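Local coordinates for uncharacterized conserved protein of COG5135 (Nostoc punctiforme, PDB 2I51), which binds flavin mononucleotide and is related to pyridoxamine 5'-phosphate oxidase, although its own reaction has not been established, at residues R17-Q28 / E76-E86. Sequence-based numbering, arbitrary orientation.
With FMN (flavin mononucleotide), chain P; FMN (flavin mononucleotide), chain C; EDO (1,2-ethanediol), chain G; EDO (1,2-ethanediol), chain D.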
# COMPACT_ATOMS: atom_id res chain seq x y z
N ARG A 17 -3.84 -1.28 20.74
CA ARG A 17 -2.70 -2.13 21.03
C ARG A 17 -1.47 -1.72 20.25
O ARG A 17 -0.38 -2.20 20.54
CB ARG A 17 -3.03 -3.58 20.76
CG ARG A 17 -3.97 -4.19 21.74
CD ARG A 17 -4.16 -5.64 21.47
NE ARG A 17 -4.77 -5.78 20.16
CZ ARG A 17 -4.97 -6.92 19.51
NH1 ARG A 17 -4.66 -8.07 20.05
NH2 ARG A 17 -5.53 -6.86 18.30
N ASN A 18 -1.62 -0.79 19.32
CA ASN A 18 -0.50 -0.24 18.55
C ASN A 18 -0.20 1.22 18.86
O ASN A 18 0.57 1.86 18.14
CB ASN A 18 -0.70 -0.45 17.04
CG ASN A 18 -0.56 -1.88 16.63
OD1 ASN A 18 0.49 -2.27 16.13
ND2 ASN A 18 -1.58 -2.69 16.84
N ARG A 19 -0.78 1.77 19.92
CA ARG A 19 -0.71 3.19 20.22
C ARG A 19 0.72 3.66 20.53
O ARG A 19 0.94 4.88 20.42
CB ARG A 19 -1.66 3.53 21.36
CG ARG A 19 -1.29 3.01 22.68
CD ARG A 19 -2.43 3.26 23.69
NE ARG A 19 -2.08 2.84 25.02
CZ ARG A 19 -2.01 1.59 25.46
NH1 ARG A 19 -2.30 0.54 24.70
NH2 ARG A 19 -1.66 1.38 26.73
N SER A 20 1.63 2.75 20.86
CA SER A 20 3.05 3.13 21.17
C SER A 20 3.78 3.47 19.87
O SER A 20 4.89 4.02 19.93
CB SER A 20 3.78 2.02 21.89
OG SER A 20 3.88 0.84 21.14
N LEU A 21 3.22 3.09 18.72
CA LEU A 21 3.86 3.33 17.41
C LEU A 21 3.13 4.41 16.67
O LEU A 21 1.99 4.21 16.22
CB LEU A 21 3.88 2.06 16.60
CG LEU A 21 4.41 0.80 17.25
CD1 LEU A 21 4.21 -0.38 16.29
CD2 LEU A 21 5.89 0.93 17.67
N VAL A 22 3.77 5.57 16.50
CA VAL A 22 3.12 6.68 15.79
C VAL A 22 2.64 6.24 14.40
O VAL A 22 1.56 6.63 13.90
CB VAL A 22 4.05 7.91 15.63
CG1 VAL A 22 3.41 9.00 14.72
CG2 VAL A 22 4.40 8.48 17.00
N TYR A 23 3.47 5.41 13.77
CA TYR A 23 3.25 4.97 12.43
C TYR A 23 2.20 3.87 12.22
O TYR A 23 1.91 3.43 11.11
CB TYR A 23 4.58 4.53 11.80
CG TYR A 23 5.44 3.62 12.64
CD1 TYR A 23 5.29 2.26 12.56
CD2 TYR A 23 6.44 4.12 13.47
CE1 TYR A 23 6.08 1.43 13.27
CE2 TYR A 23 7.29 3.30 14.14
CZ TYR A 23 7.11 1.95 14.07
OH TYR A 23 7.98 1.12 14.78
N ALA A 24 1.61 3.41 13.31
CA ALA A 24 0.50 2.47 13.19
C ALA A 24 -0.75 3.18 12.66
O ALA A 24 -1.70 2.51 12.30
CB ALA A 24 0.19 1.84 14.52
N ARG A 25 -0.74 4.52 12.61
CA ARG A 25 -1.82 5.28 11.98
C ARG A 25 -1.50 5.61 10.52
O ARG A 25 -2.27 6.34 9.88
CB ARG A 25 -2.16 6.49 12.79
CG ARG A 25 -2.81 6.02 14.15
CD ARG A 25 -3.01 7.14 15.10
NE ARG A 25 -4.02 8.03 14.56
CZ ARG A 25 -5.32 8.03 14.87
NH1 ARG A 25 -5.82 7.18 15.76
NH2 ARG A 25 -6.12 8.92 14.27
N TYR A 26 -0.47 5.01 9.95
CA TYR A 26 -0.15 5.21 8.56
C TYR A 26 -0.64 4.00 7.77
O TYR A 26 -0.48 2.84 8.19
CB TYR A 26 1.35 5.34 8.34
CG TYR A 26 2.03 6.44 9.07
CD1 TYR A 26 1.35 7.48 9.64
CD2 TYR A 26 3.41 6.41 9.21
CE1 TYR A 26 2.04 8.48 10.36
CE2 TYR A 26 4.08 7.36 9.89
CZ TYR A 26 3.41 8.39 10.45
OH TYR A 26 4.11 9.38 11.17
N LEU A 27 -1.29 4.23 6.64
CA LEU A 27 -1.84 3.15 5.85
C LEU A 27 -1.64 3.46 4.37
O LEU A 27 -1.33 4.60 3.99
CB LEU A 27 -3.31 2.90 6.21
CG LEU A 27 -4.29 4.07 6.08
CD1 LEU A 27 -4.58 4.34 4.58
CD2 LEU A 27 -5.63 3.77 6.87
N GLN A 28 -1.82 2.47 3.51
CA GLN A 28 -1.56 2.62 2.09
C GLN A 28 -2.84 2.63 1.28
O GLN A 28 -3.64 1.66 1.38
CB GLN A 28 -0.59 1.55 1.60
CG GLN A 28 0.83 1.72 2.13
CD GLN A 28 1.00 1.47 3.59
OE1 GLN A 28 0.42 0.51 4.14
NE2 GLN A 28 1.76 2.35 4.28
N GLU A 76 -8.76 0.91 -2.48
CA GLU A 76 -8.58 -0.12 -1.49
C GLU A 76 -7.40 0.26 -0.61
O GLU A 76 -6.29 0.53 -1.12
CB GLU A 76 -8.29 -1.48 -2.13
CG GLU A 76 -8.26 -2.60 -1.08
CD GLU A 76 -8.40 -3.98 -1.71
OE1 GLU A 76 -9.47 -4.27 -2.34
OE2 GLU A 76 -7.49 -4.81 -1.59
N ILE A 77 -7.67 0.36 0.69
CA ILE A 77 -6.57 0.59 1.60
C ILE A 77 -6.05 -0.74 2.13
O ILE A 77 -6.76 -1.75 2.22
CB ILE A 77 -6.93 1.56 2.72
CG1 ILE A 77 -8.11 0.99 3.52
CG2 ILE A 77 -7.16 2.98 2.15
CD1 ILE A 77 -8.35 1.73 4.85
N CYS A 78 -4.75 -0.76 2.42
CA CYS A 78 -4.13 -1.85 3.14
C CYS A 78 -3.49 -1.21 4.33
O CYS A 78 -2.73 -0.25 4.22
CB CYS A 78 -3.12 -2.57 2.29
SG CYS A 78 -2.41 -3.99 3.12
N TRP A 79 -3.80 -1.75 5.50
CA TRP A 79 -3.39 -1.17 6.80
C TRP A 79 -2.79 -2.28 7.65
O TRP A 79 -3.50 -3.22 8.04
CB TRP A 79 -4.59 -0.58 7.45
CG TRP A 79 -4.35 0.33 8.64
CD1 TRP A 79 -3.16 0.69 9.23
CD2 TRP A 79 -5.37 1.09 9.29
NE1 TRP A 79 -3.41 1.65 10.21
CE2 TRP A 79 -4.74 1.92 10.24
CE3 TRP A 79 -6.75 1.22 9.10
CZ2 TRP A 79 -5.46 2.83 11.04
CZ3 TRP A 79 -7.47 2.04 9.92
CH2 TRP A 79 -6.82 2.84 10.85
N TYR A 80 -1.50 -2.19 7.91
CA TYR A 80 -0.78 -3.17 8.68
C TYR A 80 -0.40 -2.60 10.04
O TYR A 80 0.14 -1.47 10.15
CB TYR A 80 0.50 -3.68 7.93
CG TYR A 80 1.24 -4.70 8.71
CD1 TYR A 80 0.66 -5.94 8.96
CD2 TYR A 80 2.48 -4.45 9.29
CE1 TYR A 80 1.28 -6.89 9.75
CE2 TYR A 80 3.12 -5.41 10.08
CZ TYR A 80 2.52 -6.65 10.29
OH TYR A 80 3.10 -7.59 11.08
N PHE A 81 -0.67 -3.38 11.08
CA PHE A 81 -0.43 -3.01 12.48
C PHE A 81 0.71 -3.84 13.01
O PHE A 81 0.58 -5.02 13.25
CB PHE A 81 -1.70 -3.28 13.28
CG PHE A 81 -2.78 -2.27 13.05
CD1 PHE A 81 -2.84 -1.12 13.78
CD2 PHE A 81 -3.73 -2.47 12.06
CE1 PHE A 81 -3.87 -0.17 13.57
CE2 PHE A 81 -4.72 -1.55 11.81
CZ PHE A 81 -4.83 -0.41 12.58
N PRO A 82 1.90 -3.22 13.15
CA PRO A 82 3.08 -4.01 13.41
C PRO A 82 3.22 -4.67 14.75
O PRO A 82 3.85 -5.73 14.84
CB PRO A 82 4.24 -3.03 13.14
CG PRO A 82 3.72 -1.98 12.41
CD PRO A 82 2.24 -1.82 12.85
N ASN A 83 2.60 -4.12 15.80
CA ASN A 83 2.75 -4.70 17.13
C ASN A 83 1.88 -5.94 17.30
O ASN A 83 2.17 -6.83 18.06
CB ASN A 83 2.30 -3.71 18.19
CG ASN A 83 3.41 -2.98 18.84
OD1 ASN A 83 4.57 -3.18 18.54
ND2 ASN A 83 3.03 -2.09 19.78
N THR A 84 0.74 -5.96 16.63
CA THR A 84 -0.18 -7.06 16.72
C THR A 84 -0.19 -7.97 15.50
O THR A 84 -0.88 -8.98 15.52
CB THR A 84 -1.60 -6.54 16.97
OG1 THR A 84 -1.92 -5.56 15.99
CG2 THR A 84 -1.69 -5.89 18.39
N ARG A 85 0.59 -7.63 14.47
CA ARG A 85 0.75 -8.50 13.28
C ARG A 85 -0.62 -8.80 12.63
O ARG A 85 -0.97 -9.95 12.36
CB ARG A 85 1.52 -9.78 13.62
CG ARG A 85 2.90 -9.51 14.19
CD ARG A 85 3.69 -10.83 14.44
NE ARG A 85 3.95 -11.56 13.20
CZ ARG A 85 3.73 -12.86 12.97
NH1 ARG A 85 3.26 -13.72 13.90
NH2 ARG A 85 4.01 -13.32 11.77
N GLU A 86 -1.39 -7.74 12.39
CA GLU A 86 -2.69 -7.86 11.73
C GLU A 86 -2.84 -6.88 10.60
O GLU A 86 -2.22 -5.80 10.63
CB GLU A 86 -3.82 -7.73 12.74
CG GLU A 86 -3.94 -6.42 13.36
CD GLU A 86 -4.91 -6.43 14.56
OE1 GLU A 86 -6.08 -6.84 14.40
OE2 GLU A 86 -4.50 -5.96 15.64
N1 FMN P . 0.82 -12.97 0.91
C2 FMN P . 1.64 -13.46 -0.10
O2 FMN P . 1.16 -13.97 -1.11
N3 FMN P . 2.99 -13.33 0.00
C4 FMN P . 3.65 -12.79 1.09
O4 FMN P . 4.87 -12.58 1.09
C4A FMN P . 2.84 -12.30 2.11
N5 FMN P . 3.44 -11.75 3.24
C5A FMN P . 2.60 -11.10 4.16
C6 FMN P . 3.17 -10.42 5.22
C7 FMN P . 2.37 -9.78 6.19
C7M FMN P . 3.03 -8.94 7.26
C8 FMN P . 0.99 -9.84 6.07
C8M FMN P . 0.11 -8.95 6.96
C9 FMN P . 0.42 -10.54 5.03
C9A FMN P . 1.21 -11.19 4.05
N10 FMN P . 0.63 -11.92 3.00
C10 FMN P . 1.44 -12.41 1.98
C1' FMN P . -0.84 -12.14 2.88
C2' FMN P . -1.41 -11.10 1.94
O2' FMN P . -1.41 -9.78 2.53
C3' FMN P . -2.83 -11.49 1.47
O3' FMN P . -3.68 -11.71 2.61
C4' FMN P . -2.75 -12.77 0.67
O4' FMN P . -1.63 -12.84 -0.21
C5' FMN P . -4.00 -12.84 -0.18
O5' FMN P . -4.04 -11.76 -1.08
P FMN P . -4.91 -11.76 -2.41
O1P FMN P . -4.24 -12.67 -3.40
O2P FMN P . -6.24 -12.34 -1.94
O3P FMN P . -5.01 -10.35 -2.87
N1 FMN C . -0.07 12.46 1.35
C2 FMN C . -1.31 12.95 1.48
O2 FMN C . -1.93 13.44 0.53
N3 FMN C . -1.96 12.85 2.70
C4 FMN C . -1.36 12.31 3.80
O4 FMN C . -2.02 12.09 4.89
C4A FMN C . -0.08 11.81 3.68
N5 FMN C . 0.58 11.27 4.77
C5A FMN C . 1.81 10.59 4.53
C6 FMN C . 2.43 9.94 5.57
C7 FMN C . 3.66 9.28 5.42
C7M FMN C . 4.17 8.37 6.51
C8 FMN C . 4.26 9.35 4.16
C8M FMN C . 5.46 8.44 3.87
C9 FMN C . 3.65 10.02 3.11
C9A FMN C . 2.44 10.68 3.30
N10 FMN C . 1.82 11.37 2.28
C10 FMN C . 0.57 11.88 2.42
C1' FMN C . 2.54 11.63 0.95
C2' FMN C . 2.03 10.59 -0.05
O2' FMN C . 2.50 9.26 0.30
C3' FMN C . 2.38 10.92 -1.52
O3' FMN C . 3.77 11.14 -1.59
C4' FMN C . 1.63 12.22 -1.89
O4' FMN C . 0.29 12.29 -1.40
C5' FMN C . 1.55 12.27 -3.41
O5' FMN C . 0.85 11.13 -3.88
P FMN C . 0.12 11.16 -5.27
O1P FMN C . -1.07 12.06 -5.24
O2P FMN C . 1.18 11.69 -6.29
O3P FMN C . -0.19 9.75 -5.64
C1 EDO G . -11.30 -7.31 0.43
O1 EDO G . -9.89 -7.23 0.16
C2 EDO G . -11.50 -6.05 1.23
O2 EDO G . -10.85 -5.00 0.54
C1 EDO D . 1.73 -6.38 21.35
O1 EDO D . 0.80 -7.40 20.97
C2 EDO D . 1.01 -5.28 22.12
O2 EDO D . -0.25 -5.79 22.56
O HOH W 1 -5.91 -9.08 16.48
O HOH W 2 1.23 0.95 9.86
O HOH W 3 -0.14 0.12 6.85
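Q28 and C78 form an antiparallel hydrogen-bonded pair in the FMN-binding beta fold of the pyridoxamine 5'-phosphate oxidase family, joining the start of strand 26-32 to strand 74-81. Its two backbone bonds run from Q28 N to C78 O (3.0 Å) and from C78 N to Q28 O (2.9 Å). At Y26 the chains part, with a water accepting from Y80 N, and the W79 side chain crosses to the 3-10 segment before the strand: with CG anti to the backbone N (chi1 -167°), the indole reaches back so that NE1 donates to A24 O at 2.8 Å, close to the ring plane. L27 CD2 lies over the six-membered ring of W79, 3.7 Å from its centroid and 17° off the normal, a CH-pi contact, while F81 CZ lies against the opposite face, toward its rim. The indole is thus touched on two faces and pinned at its edge.

Beyond the strand end, N18, the first residue past helix 8-17, ties the turn after strand 74-81 to that helix. Its OD1 accepts from N83 N (2.8 Å), and its ND2 donates to T84 OG1 with the partner nearly in the amide plane; A14 O is a second acceptor for ND2. The two flavins belong to separate dimer-interface sites: a methyl of one, C7M, sits over a face of Y26, and the other's dimethyl edge approaches Y80. At the far end, T84 OG1 donates to the anti lone pair of E86 OE2, and R17 NH2 makes a salt bridge to that same oxygen at 3.0 Å, with T84 CG2 centred over one guanidinium face, 3.5 Å above its plane.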